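Local coordinates for protein flavin-containing monooxygenase (Allium sativum, PDB 6WPU) that probably oxygenates the sulfur of S-allyl-L-cysteine, using a bound flavin-adenine dinucleotide as its cofactor, at residues A[210-221]-A[233-244]; A[49-57]-A[136-146]. One frame throughout, in Å; residues are numbered along the deposited sequence.

How the interactions relate
Two parallel strand pairs stand in different places in this flavoprotein, one at the cofactor and one in the framework away from it. Interaction 2, between 49-57 and 136-146, lies at the FAD itself: it grips the adenosine ribose through Glu52 and Arg53 and the adenine through Val146. Interaction 1, between 210-221 and 233-244, is structural packing that joins two adjacent parallel strands of another sheet, and the side chain of Asp233 lies about 11 Å from the cofactor. The centres of the two contacts are 37 Å apart and their nearest atoms about 22 Å, so they do not touch. Along the chain interaction 2 is complete before interaction 1 begins.

Interaction 1 (A[210-221]-A[233-244]); sequences PEPFHDQVVVII and DVARFAKEVHIA
Val218 and Val234 meet methyl to methyl at the apolar centre, CG2 of the first lying 3.9 Å from CG1 of the second. Val234 CG1 is turned anti to the backbone N (chi1 169°), which also brings it against Phe213 CB, while its CG2 lies over one face of the Phe213 ring. Further along the same sheet face, Ile220 CG1 packs on Val241 CG1. At the outer end, beyond this apolar group, Phe237 receives Pro210 CG at its CD1 and, over one ring face, Glu211 CG, a CH-pi contact 4.1 Å from the ring centroid. Were Phe237 an alanine, Pro210 and the Glu211 methylene would probably lose the ring they rest on and a gap would open there. The backbones are joined more regularly: from Glu240 N on Gln216 O the bonds alternate, Val218 N donating to Glu240 O at 2.9 Å and His242 N to Val218 O at 2.8 Å, and Ile220 and Ala244 carry on the pattern. Before the strands, Asp215 N bonds Phe237 O at 2.9 Å. Within 233-244, His242 NE2 donates to Glu240 OE2 on its anti lone pair at 2.7 Å, nearly in the ring plane, with His265 bonded to ND1. At the polar edge Asp215 OD1 and Lys239 NZ form only a long salt bridge, at 3.7 Å. Strand 217-221, helix 225-234 and strand 240-244 thus make a classical beta-alpha-beta unit.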
loop_
_atom_site.group_PDB
_atom_site.type_symbol
_atom_site.label_atom_id
_atom_site.label_comp_id
_atom_site.label_asym_id
_atom_site.label_seq_id
_atom_site.Cartn_x
_atom_site.Cartn_y
_atom_site.Cartn_z
ATOM N N PRO A 210 -22.234 0.000 0.635
ATOM C CA PRO A 210 -22.958 -1.085 1.310
ATOM C C PRO A 210 -24.391 -1.294 0.835
ATOM O O PRO A 210 -24.957 -2.357 1.105
ATOM C CB PRO A 210 -22.934 -0.654 2.782
ATOM C CG PRO A 210 -22.923 0.858 2.714
ATOM C CD PRO A 210 -22.162 1.229 1.452
ATOM N N GLU A 211 -25.002 -0.317 0.158
ATOM C CA GLU A 211 -26.420 -0.440 -0.201
ATOM C C GLU A 211 -26.786 -1.735 -0.943
ATOM O O GLU A 211 -27.830 -2.324 -0.611
ATOM C CB GLU A 211 -26.856 0.781 -1.030
ATOM C CG GLU A 211 -27.051 2.070 -0.235
ATOM C CD GLU A 211 -25.734 2.825 0.037
ATOM O OE1 GLU A 211 -24.646 2.288 -0.264
ATOM O OE2 GLU A 211 -25.793 3.957 0.560
ATOM N N PRO A 212 -26.026 -2.226 -1.931
ATOM C CA PRO A 212 -26.434 -3.472 -2.601
ATOM C C PRO A 212 -26.405 -4.705 -1.705
ATOM O O PRO A 212 -26.885 -5.757 -2.137
ATOM C CB PRO A 212 -25.439 -3.596 -3.766
ATOM C CG PRO A 212 -24.311 -2.737 -3.413
ATOM C CD PRO A 212 -24.881 -1.605 -2.614
ATOM N N PHE A 213 -25.867 -4.617 -0.489
ATOM C CA PHE A 213 -25.870 -5.722 0.465
ATOM C C PHE A 213 -27.078 -5.672 1.402
ATOM O O PHE A 213 -27.142 -6.440 2.365
ATOM C CB PHE A 213 -24.570 -5.720 1.285
ATOM C CG PHE A 213 -23.316 -5.853 0.448
ATOM C CD1 PHE A 213 -22.721 -4.738 -0.123
ATOM C CD2 PHE A 213 -22.742 -7.091 0.226
ATOM C CE1 PHE A 213 -21.579 -4.866 -0.911
ATOM C CE2 PHE A 213 -21.599 -7.222 -0.543
ATOM C CZ PHE A 213 -21.018 -6.109 -1.112
ATOM N N HIS A 214 -28.009 -4.763 1.147
ATOM C CA HIS A 214 -29.208 -4.624 1.954
ATOM C C HIS A 214 -29.891 -5.975 2.184
ATOM O O HIS A 214 -30.219 -6.690 1.234
ATOM C CB HIS A 214 -30.159 -3.651 1.257
ATOM C CG HIS A 214 -31.438 -3.448 1.999
ATOM N ND1 HIS A 214 -32.641 -3.212 1.367
ATOM C CD2 HIS A 214 -31.704 -3.471 3.326
ATOM C CE1 HIS A 214 -33.593 -3.094 2.276
ATOM N NE2 HIS A 214 -33.050 -3.242 3.471
ATOM N N ASP A 215 -30.067 -6.343 3.452
ATOM C CA ASP A 215 -30.752 -7.579 3.838
ATOM C C ASP A 215 -30.038 -8.847 3.347
ATOM O O ASP A 215 -30.639 -9.920 3.291
ATOM C CB ASP A 215 -32.205 -7.570 3.351
ATOM C CG ASP A 215 -33.072 -8.571 4.101
ATOM O OD1 ASP A 215 -32.874 -8.699 5.328
ATOM O OD2 ASP A 215 -33.929 -9.231 3.468
ATOM N N GLN A 216 -28.766 -8.769 2.979
ATOM C CA GLN A 216 -28.021 -9.953 2.579
ATOM C C GLN A 216 -27.284 -10.523 3.783
ATOM O O GLN A 216 -27.047 -9.830 4.775
ATOM C CB GLN A 216 -27.001 -9.617 1.483
ATOM C CG GLN A 216 -27.599 -9.002 0.224
ATOM C CD GLN A 216 -28.684 -9.881 -0.359
ATOM O OE1 GLN A 216 -28.400 -10.915 -0.949
ATOM N NE2 GLN A 216 -29.939 -9.484 -0.171
ATOM N N VAL A 217 -26.911 -11.797 3.681
ATOM C CA VAL A 217 -25.998 -12.429 4.629
ATOM C C VAL A 217 -24.622 -12.483 3.974
ATOM O O VAL A 217 -24.452 -13.118 2.922
ATOM C CB VAL A 217 -26.474 -13.831 5.033
ATOM C CG1 VAL A 217 -25.441 -14.480 5.937
ATOM C CG2 VAL A 217 -27.844 -13.776 5.737
ATOM N N VAL A 218 -23.641 -11.826 4.597
ATOM C CA VAL A 218 -22.333 -11.571 3.997
ATOM C C VAL A 218 -21.253 -12.171 4.884
ATOM O O VAL A 218 -21.257 -11.974 6.106
ATOM C CB VAL A 218 -22.087 -10.065 3.808
ATOM C CG1 VAL A 218 -20.768 -9.819 3.037
ATOM C CG2 VAL A 218 -23.274 -9.416 3.089
ATOM N N VAL A 219 -20.331 -12.903 4.272
ATOM C CA VAL A 219 -19.133 -13.376 4.952
ATOM C C VAL A 219 -17.948 -12.563 4.435
ATOM O O VAL A 219 -17.761 -12.423 3.218
ATOM C CB VAL A 219 -18.925 -14.883 4.745
ATOM C CG1 VAL A 219 -17.616 -15.334 5.400
ATOM C CG2 VAL A 219 -20.120 -15.667 5.321
ATOM N N ILE A 220 -17.185 -11.985 5.360
ATOM C CA ILE A 220 -15.970 -11.240 5.047
ATOM C C ILE A 220 -14.805 -12.068 5.566
ATOM O O ILE A 220 -14.705 -12.302 6.777
ATOM C CB ILE A 220 -15.959 -9.844 5.697
ATOM C CG1 ILE A 220 -17.283 -9.092 5.514
ATOM C CG2 ILE A 220 -14.793 -9.029 5.191
ATOM C CD1 ILE A 220 -17.438 -8.413 4.222
ATOM N N ILE A 221 -13.929 -12.515 4.666
ATOM C CA ILE A 221 -12.733 -13.266 5.053
ATOM C C ILE A 221 -11.565 -12.292 5.138
ATOM O O ILE A 221 -11.151 -11.721 4.123
ATOM C CB ILE A 221 -12.412 -14.389 4.058
ATOM C CG1 ILE A 221 -13.633 -15.289 3.833
ATOM C CG2 ILE A 221 -11.224 -15.204 4.550
ATOM C CD1 ILE A 221 -13.452 -16.250 2.692
ATOM N N ASP A 233 -19.016 -1.308 7.587
ATOM C CA ASP A 233 -19.671 -0.574 6.509
ATOM C C ASP A 233 -20.819 -1.388 5.925
ATOM O O ASP A 233 -21.938 -0.886 5.789
ATOM C CB ASP A 233 -18.642 -0.221 5.428
ATOM C CG ASP A 233 -19.071 0.950 4.564
ATOM O OD1 ASP A 233 -19.457 2.007 5.118
ATOM O OD2 ASP A 233 -18.996 0.831 3.323
ATOM N N VAL A 234 -20.554 -2.655 5.592
ATOM C CA VAL A 234 -21.576 -3.548 5.049
ATOM C C VAL A 234 -22.706 -3.745 6.054
ATOM O O VAL A 234 -23.885 -3.811 5.682
ATOM C CB VAL A 234 -20.928 -4.889 4.639
ATOM C CG1 VAL A 234 -21.980 -5.950 4.327
ATOM C CG2 VAL A 234 -20.017 -4.682 3.434
ATOM N N ALA A 235 -22.372 -3.814 7.345
ATOM C CA ALA A 235 -23.387 -4.043 8.368
ATOM C C ALA A 235 -24.400 -2.908 8.462
ATOM O O ALA A 235 -25.452 -3.099 9.088
ATOM C CB ALA A 235 -22.723 -4.266 9.730
ATOM N N ARG A 236 -24.130 -1.756 7.826
ATOM C CA ARG A 236 -25.104 -0.664 7.802
ATOM C C ARG A 236 -26.391 -1.061 7.084
ATOM O O ARG A 236 -27.456 -0.512 7.374
ATOM C CB ARG A 236 -24.507 0.573 7.119
ATOM C CG ARG A 236 -23.276 1.212 7.793
ATOM C CD ARG A 236 -22.940 2.539 7.074
ATOM N NE ARG A 236 -24.166 3.339 7.018
ATOM C CZ ARG A 236 -24.551 4.080 5.981
ATOM N NH1 ARG A 236 -23.790 4.146 4.889
ATOM N NH2 ARG A 236 -25.708 4.749 6.037
ATOM N N PHE A 237 -26.311 -1.984 6.123
ATOM C CA PHE A 237 -27.477 -2.428 5.372
ATOM C C PHE A 237 -27.701 -3.932 5.395
ATOM O O PHE A 237 -28.838 -4.370 5.176
ATOM C CB PHE A 237 -27.375 -1.969 3.906
ATOM C CG PHE A 237 -27.512 -0.488 3.739
ATOM C CD1 PHE A 237 -26.399 0.335 3.808
ATOM C CD2 PHE A 237 -28.758 0.087 3.541
ATOM C CE1 PHE A 237 -26.528 1.713 3.675
ATOM C CE2 PHE A 237 -28.889 1.460 3.408
ATOM C CZ PHE A 237 -27.762 2.274 3.473
ATOM N N ALA A 238 -26.667 -4.727 5.660
ATOM C CA ALA A 238 -26.775 -6.174 5.578
ATOM C C ALA A 238 -27.661 -6.725 6.692
ATOM O O ALA A 238 -27.758 -6.157 7.786
ATOM C CB ALA A 238 -25.386 -6.813 5.659
ATOM N N LYS A 239 -28.309 -7.852 6.402
ATOM C CA LYS A 239 -29.023 -8.567 7.452
ATOM C C LYS A 239 -28.043 -9.136 8.473
ATOM O O LYS A 239 -28.219 -8.959 9.681
ATOM C CB LYS A 239 -29.872 -9.679 6.849
ATOM C CG LYS A 239 -30.811 -10.330 7.878
ATOM C CD LYS A 239 -30.831 -11.850 7.751
ATOM C CE LYS A 239 -32.196 -12.380 7.363
ATOM N NZ LYS A 239 -32.366 -12.355 5.892
ATOM N N GLU A 240 -26.998 -9.820 8.001
ATOM C CA GLU A 240 -25.959 -10.354 8.879
ATOM C C GLU A 240 -24.592 -10.237 8.221
ATOM O O GLU A 240 -24.453 -10.470 7.016
ATOM C CB GLU A 240 -26.200 -11.818 9.225
ATOM C CG GLU A 240 -27.396 -12.056 10.122
ATOM C CD GLU A 240 -27.626 -13.532 10.368
ATOM O OE1 GLU A 240 -28.789 -13.922 10.620
ATOM O OE2 GLU A 240 -26.637 -14.305 10.291
ATOM N N VAL A 241 -23.587 -9.888 9.020
ATOM C CA VAL A 241 -22.191 -9.877 8.586
ATOM C C VAL A 241 -21.420 -10.840 9.482
ATOM O O VAL A 241 -21.521 -10.768 10.711
ATOM C CB VAL A 241 -21.591 -8.459 8.633
ATOM C CG1 VAL A 241 -20.157 -8.459 8.094
ATOM C CG2 VAL A 241 -22.465 -7.491 7.829
ATOM N N HIS A 242 -20.680 -11.758 8.867
ATOM C CA HIS A 242 -19.866 -12.734 9.581
ATOM C C HIS A 242 -18.425 -12.580 9.110
ATOM O O HIS A 242 -18.149 -12.702 7.910
ATOM C CB HIS A 242 -20.369 -14.155 9.324
ATOM C CG HIS A 242 -21.749 -14.415 9.848
ATOM N ND1 HIS A 242 -21.979 -15.002 11.071
ATOM C CD2 HIS A 242 -22.969 -14.166 9.313
ATOM C CE1 HIS A 242 -23.283 -15.109 11.267
ATOM N NE2 HIS A 242 -23.904 -14.598 10.218
ATOM N N ILE A 243 -17.515 -12.286 10.039
ATOM C CA ILE A 243 -16.094 -12.163 9.724
ATOM C C ILE A 243 -15.426 -13.496 10.018
ATOM O O ILE A 243 -15.586 -14.048 11.113
ATOM C CB ILE A 243 -15.428 -11.029 10.522
ATOM C CG1 ILE A 243 -16.251 -9.744 10.426
ATOM C CG2 ILE A 243 -14.018 -10.777 10.006
ATOM C CD1 ILE A 243 -15.626 -8.561 11.152
ATOM N N ALA A 244 -14.701 -14.030 9.034
ATOM C CA ALA A 244 -13.852 -15.203 9.230
ATOM C C ALA A 244 -12.437 -14.674 9.375
ATOM O O ALA A 244 -11.816 -14.286 8.389
ATOM C CB ALA A 244 -13.958 -16.179 8.064
#

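Interaction 2 (A[49-57]-A[136-146]); sequences TIFERGSSI and VSREVGMEKEV. With FAD (flavin-adenine dinucleotide), chain B; SO4 (sulfate ion), chain G.
Ile50 and Val140 cross at about a right angle in the apolar part of the contact, CG2 against CG2 at 4.0 Å, and Ile57 CG2 comes to the same valine methyl. On the other sheet face Val146 CG2 presses on Phe51 CB. Backbone bonds pair the strands in parallel: Gly141 N gives to Ile50 O, and Glu52 N to Gly141 O. Beyond them Lys144 N reaches Glu52 O from above the carbonyl plane, and Glu143 N bonds Gly54 O. Ligand bonds form the third group. Glu52, its CG anti to the backbone N (chi1 170°), accepts from both ribose hydroxyls, O2B on OE1 at 2.7 Å and O3B on OE2 at 2.8 Å, while Gly54 N donates to OE1 and Ala30 N to OE2. Such a carboxylate ending the second strand is characteristic of Rossmann-type FAD-binding domains, consistent with the GxGxxG-like turn it touches. Arg53 NE meets O2B edge-on at 3.0 Å, and its NH2 holds a sulfate, probably from crystallisation, by O2 at 2.6 Å. Val146 reads the adenine by its backbone, N to N1A and O from N6A. Strand 47-52 lies between strands 140-142 and 24-28, with helix 32-43 packed on Ile50, Ile57 and Val136.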
loop_
_atom_site.group_PDB
_atom_site.type_symbol
_atom_site.label_atom_id
_atom_site.label_comp_id
_atom_site.label_asym_id
_atom_site.label_seq_id
_atom_site.Cartn_x
_atom_site.Cartn_y
_atom_site.Cartn_z
ATOM N N THR A 49 11.685 11.724 -15.951
ATOM C CA THR A 49 10.442 11.600 -16.702
ATOM C C THR A 49 9.497 10.751 -15.859
ATOM O O THR A 49 9.845 9.632 -15.465
ATOM C CB THR A 49 10.668 10.960 -18.080
ATOM O OG1 THR A 49 11.588 11.756 -18.847
ATOM C CG2 THR A 49 9.350 10.822 -18.836
ATOM N N ILE A 50 8.317 11.288 -15.569
ATOM C CA ILE A 50 7.337 10.614 -14.726
ATOM C C ILE A 50 6.230 10.070 -15.619
ATOM O O ILE A 50 5.603 10.828 -16.370
ATOM C CB ILE A 50 6.761 11.567 -13.671
ATOM C CG1 ILE A 50 7.892 12.344 -12.975
ATOM C CG2 ILE A 50 5.893 10.788 -12.698
ATOM C CD1 ILE A 50 7.428 13.642 -12.333
ATOM N N PHE A 51 5.975 8.768 -15.532
ATOM C CA PHE A 51 4.928 8.124 -16.310
ATOM C C PHE A 51 3.774 7.787 -15.386
ATOM O O PHE A 51 3.976 7.137 -14.355
ATOM C CB PHE A 51 5.436 6.846 -16.993
ATOM C CG PHE A 51 6.589 7.070 -17.920
ATOM C CD1 PHE A 51 6.371 7.363 -19.270
ATOM C CD2 PHE A 51 7.889 7.015 -17.442
ATOM C CE1 PHE A 51 7.444 7.589 -20.136
ATOM C CE2 PHE A 51 8.979 7.238 -18.289
ATOM C CZ PHE A 51 8.755 7.520 -19.649
ATOM N N GLU A 52 2.570 8.228 -15.745
ATOM C CA GLU A 52 1.365 7.885 -14.992
ATOM C C GLU A 52 0.312 7.346 -15.951
ATOM O O GLU A 52 -0.068 8.022 -16.916
ATOM C CB GLU A 52 0.824 9.087 -14.220
ATOM C CG GLU A 52 -0.566 8.865 -13.605
ATOM C CD GLU A 52 -0.657 7.605 -12.741
ATOM O OE1 GLU A 52 -1.569 6.777 -12.992
ATOM O OE2 GLU A 52 0.170 7.444 -11.812
ATOM N N ARG A 53 -0.153 6.127 -15.677
ATOM C CA ARG A 53 -1.138 5.479 -16.538
ATOM C C ARG A 53 -2.489 6.200 -16.505
ATOM O O ARG A 53 -3.153 6.326 -17.538
ATOM C CB ARG A 53 -1.275 4.021 -16.109
ATOM C CG ARG A 53 -2.600 3.402 -16.392
ATOM C CD ARG A 53 -3.074 2.614 -15.197
ATOM N NE ARG A 53 -3.492 3.483 -14.093
ATOM C CZ ARG A 53 -4.675 4.094 -14.010
ATOM N NH1 ARG A 53 -4.952 4.862 -12.961
ATOM N NH2 ARG A 53 -5.571 3.948 -14.980
ATOM N N GLY A 54 -2.906 6.694 -15.340
ATOM C CA GLY A 54 -4.185 7.371 -15.219
ATOM C C GLY A 54 -4.146 8.812 -15.696
ATOM O O GLY A 54 -3.146 9.317 -16.210
ATOM N N SER A 55 -5.276 9.493 -15.508
ATOM C CA SER A 55 -5.446 10.865 -15.966
ATOM C C SER A 55 -5.202 11.898 -14.874
ATOM O O SER A 55 -5.122 13.091 -15.186
ATOM C CB SER A 55 -6.851 11.058 -16.546
ATOM O OG SER A 55 -7.816 10.699 -15.578
ATOM N N SER A 56 -5.052 11.475 -13.615
ATOM C CA SER A 56 -4.709 12.382 -12.525
ATOM C C SER A 56 -3.677 11.714 -11.626
ATOM O O SER A 56 -3.461 10.502 -11.695
ATOM C CB SER A 56 -5.932 12.773 -11.693
ATOM O OG SER A 56 -7.031 13.053 -12.535
ATOM N N ILE A 57 -3.038 12.523 -10.774
ATOM C CA ILE A 57 -2.117 11.987 -9.780
ATOM C C ILE A 57 -2.893 11.512 -8.548
ATOM O O ILE A 57 -4.018 11.937 -8.277
ATOM C CB ILE A 57 -1.041 13.032 -9.404
ATOM C CG1 ILE A 57 -1.675 14.291 -8.817
ATOM C CG2 ILE A 57 -0.197 13.425 -10.617
ATOM C CD1 ILE A 57 -1.715 14.324 -7.304
ATOM N N VAL A 136 5.823 19.101 -8.822
ATOM C CA VAL A 136 5.876 17.766 -9.414
ATOM C C VAL A 136 4.716 17.525 -10.376
ATOM O O VAL A 136 4.920 16.982 -11.466
ATOM C CB VAL A 136 5.901 16.695 -8.307
ATOM C CG1 VAL A 136 5.721 15.310 -8.919
ATOM C CG2 VAL A 136 7.195 16.763 -7.521
ATOM N N SER A 137 3.497 17.916 -9.988
ATOM C CA SER A 137 2.300 17.583 -10.767
ATOM C C SER A 137 2.421 18.028 -12.220
ATOM O O SER A 137 2.091 17.278 -13.148
ATOM C CB SER A 137 1.067 18.239 -10.142
ATOM O OG SER A 137 0.750 17.687 -8.888
ATOM N N ARG A 138 2.885 19.257 -12.431
ATOM C CA ARG A 138 2.920 19.824 -13.768
ATOM C C ARG A 138 3.860 19.063 -14.698
ATOM O O ARG A 138 3.779 19.240 -15.919
ATOM C CB ARG A 138 3.345 21.285 -13.683
ATOM C CG ARG A 138 4.791 21.415 -13.264
ATOM C CD ARG A 138 5.217 22.828 -12.923
ATOM N NE ARG A 138 6.515 22.770 -12.248
ATOM C CZ ARG A 138 7.297 23.817 -12.022
ATOM N NH1 ARG A 138 6.927 25.025 -12.429
ATOM N NH2 ARG A 138 8.454 23.651 -11.395
ATOM N N GLU A 139 4.746 18.223 -14.161
ATOM C CA GLU A 139 5.697 17.487 -14.984
ATOM C C GLU A 139 5.275 16.044 -15.257
ATOM O O GLU A 139 5.951 15.351 -16.027
ATOM C CB GLU A 139 7.080 17.514 -14.323
ATOM C CG GLU A 139 7.530 18.938 -13.990
ATOM C CD GLU A 139 8.953 19.023 -13.470
ATOM O OE1 GLU A 139 9.642 17.978 -13.440
ATOM O OE2 GLU A 139 9.379 20.140 -13.092
ATOM N N VAL A 140 4.179 15.570 -14.660
ATOM C CA VAL A 140 3.809 14.168 -14.813
ATOM C C VAL A 140 3.250 13.953 -16.216
ATOM O O VAL A 140 2.356 14.680 -16.661
ATOM C CB VAL A 140 2.797 13.763 -13.727
ATOM C CG1 VAL A 140 2.300 12.343 -13.949
ATOM C CG2 VAL A 140 3.414 13.898 -12.337
ATOM N N GLY A 141 3.802 12.979 -16.939
ATOM C CA GLY A 141 3.222 12.587 -18.214
ATOM C C GLY A 141 1.993 11.708 -18.005
ATOM O O GLY A 141 2.124 10.538 -17.647
ATOM N N MET A 142 0.798 12.258 -18.230
ATOM C CA MET A 142 -0.453 11.576 -17.922
ATOM C C MET A 142 -0.864 10.632 -19.043
ATOM O O MET A 142 -0.539 10.847 -20.210
ATOM C CB MET A 142 -1.583 12.586 -17.695
ATOM C CG MET A 142 -1.268 13.710 -16.714
ATOM S SD MET A 142 -0.859 13.134 -15.044
ATOM C CE MET A 142 -2.042 11.913 -14.786
ATOM N N GLU A 143 -1.629 9.595 -18.677
ATOM C CA GLU A 143 -2.175 8.647 -19.652
ATOM C C GLU A 143 -1.062 7.978 -20.450
ATOM O O GLU A 143 -1.191 7.713 -21.644
ATOM C CB GLU A 143 -3.193 9.329 -20.572
ATOM C CG GLU A 143 -4.213 10.108 -19.754
ATOM C CD GLU A 143 -5.488 10.413 -20.487
ATOM O OE1 GLU A 143 -5.433 11.122 -21.503
ATOM O OE2 GLU A 143 -6.553 9.949 -20.034
ATOM N N LYS A 144 0.044 7.698 -19.774
ATOM C CA LYS A 144 1.196 7.036 -20.370
ATOM C C LYS A 144 1.441 5.791 -19.547
ATOM O O LYS A 144 1.960 5.881 -18.428
ATOM C CB LYS A 144 2.441 7.932 -20.371
ATOM C CG LYS A 144 2.471 9.044 -21.404
ATOM C CD LYS A 144 3.908 9.548 -21.530
ATOM C CE LYS A 144 3.988 11.036 -21.810
ATOM N NZ LYS A 144 3.770 11.387 -23.238
ATOM N N GLU A 145 1.083 4.636 -20.089
ATOM C CA GLU A 145 1.234 3.381 -19.369
ATOM C C GLU A 145 2.544 2.716 -19.768
ATOM O O GLU A 145 2.753 2.393 -20.944
ATOM C CB GLU A 145 0.060 2.444 -19.648
ATOM C CG GLU A 145 0.139 1.176 -18.825
ATOM C CD GLU A 145 -0.934 0.168 -19.216
ATOM O OE1 GLU A 145 -1.965 0.577 -19.800
ATOM O OE2 GLU A 145 -0.729 -1.038 -18.956
ATOM N N VAL A 146 3.424 2.513 -18.793
ATOM C CA VAL A 146 4.678 1.822 -19.064
ATOM C C VAL A 146 4.366 0.355 -19.312
ATOM O O VAL A 146 3.776 -0.313 -18.457
ATOM C CB VAL A 146 5.650 1.993 -17.897
ATOM C CG1 VAL A 146 6.876 1.134 -18.119
ATOM C CG2 VAL A 146 6.022 3.467 -17.733
HETATM P PA FAD B . -0.428 3.724 -5.519
HETATM O O1A FAD B . -1.314 4.675 -4.714
HETATM O O2A FAD B . -0.945 2.464 -6.002
HETATM O O5B FAD B . 0.067 4.346 -6.806
HETATM C C5B FAD B . 0.730 3.704 -7.889
HETATM C C4B FAD B . 0.570 4.520 -9.191
HETATM O O4B FAD B . 1.294 4.010 -10.276
HETATM C C3B FAD B . -0.864 4.640 -9.632
HETATM O O3B FAD B . -1.205 5.969 -9.858
HETATM C C2B FAD B . -0.931 3.872 -10.904
HETATM O O2B FAD B . -1.864 4.367 -11.797
HETATM C C1B FAD B . 0.472 4.038 -11.411
HETATM N N9A FAD B . 0.906 2.981 -12.297
HETATM C C8A FAD B . 0.782 1.619 -12.053
HETATM N N7A FAD B . 1.286 0.927 -13.084
HETATM C C5A FAD B . 1.742 1.814 -14.062
HETATM C C6A FAD B . 2.333 1.671 -15.316
HETATM N N6A FAD B . 2.609 0.367 -15.871
HETATM N N1A FAD B . 2.682 2.764 -16.017
HETATM C C2A FAD B . 2.443 4.017 -15.547
HETATM N N3A FAD B . 1.867 4.208 -14.337
HETATM C C4A FAD B . 1.507 3.137 -13.578
HETATM N N1 FAD B . -1.801 4.611 3.993
HETATM C C2 FAD B . -1.926 5.693 4.935
HETATM O O2 FAD B . -0.879 6.514 5.171
HETATM N N3 FAD B . -3.071 5.843 5.683
HETATM C C4 FAD B . -4.150 5.007 5.481
HETATM O O4 FAD B . -5.297 5.139 6.192
HETATM C C4X FAD B . -4.155 4.040 4.367
HETATM N N5 FAD B . -5.325 3.375 4.020
HETATM C C5X FAD B . -5.313 2.499 2.939
HETATM C C6 FAD B . -6.490 1.817 2.597
HETATM C C7 FAD B . -6.479 0.954 1.507
HETATM C C7M FAD B . -7.745 0.219 1.156
HETATM C C8 FAD B . -5.316 0.761 0.766
HETATM C C8M FAD B . -5.272 -0.170 -0.404
HETATM C C9 FAD B . -4.139 1.436 1.107
HETATM C C9A FAD B . -4.137 2.303 2.190
HETATM N N10 FAD B . -2.932 3.011 2.530
HETATM C C10 FAD B . -2.932 3.893 3.619
HETATM C "C1'" FAD B . -1.692 2.771 1.775
HETATM C "C2'" FAD B . -1.506 3.420 0.420
HETATM O "O2'" FAD B . -1.178 2.448 -0.485
HETATM C "C3'" FAD B . -0.318 4.343 0.576
HETATM O "O3'" FAD B . -0.827 5.365 1.342
HETATM C "C4'" FAD B . 0.239 4.930 -0.716
HETATM O "O4'" FAD B . -0.826 5.432 -1.436
HETATM C "C5'" FAD B . 1.095 3.999 -1.581
HETATM O "O5'" FAD B . 1.129 4.670 -2.807
HETATM P P FAD B . 1.878 4.280 -4.147
HETATM O O1P FAD B . 2.348 5.556 -4.943
HETATM O O2P FAD B . 2.964 3.221 -3.704
HETATM O O3P FAD B . 0.820 3.229 -4.841
HETATM S S SO4 G . -8.121 7.024 -14.872
HETATM O O1 SO4 G . -9.534 6.732 -14.630
HETATM O O2 SO4 G . -7.331 5.801 -14.734
HETATM O O3 SO4 G . -7.643 8.015 -13.906
HETATM O O4 SO4 G . -7.975 7.558 -16.224
HETATM O O HOH W 1 7.978 13.887 -16.264
#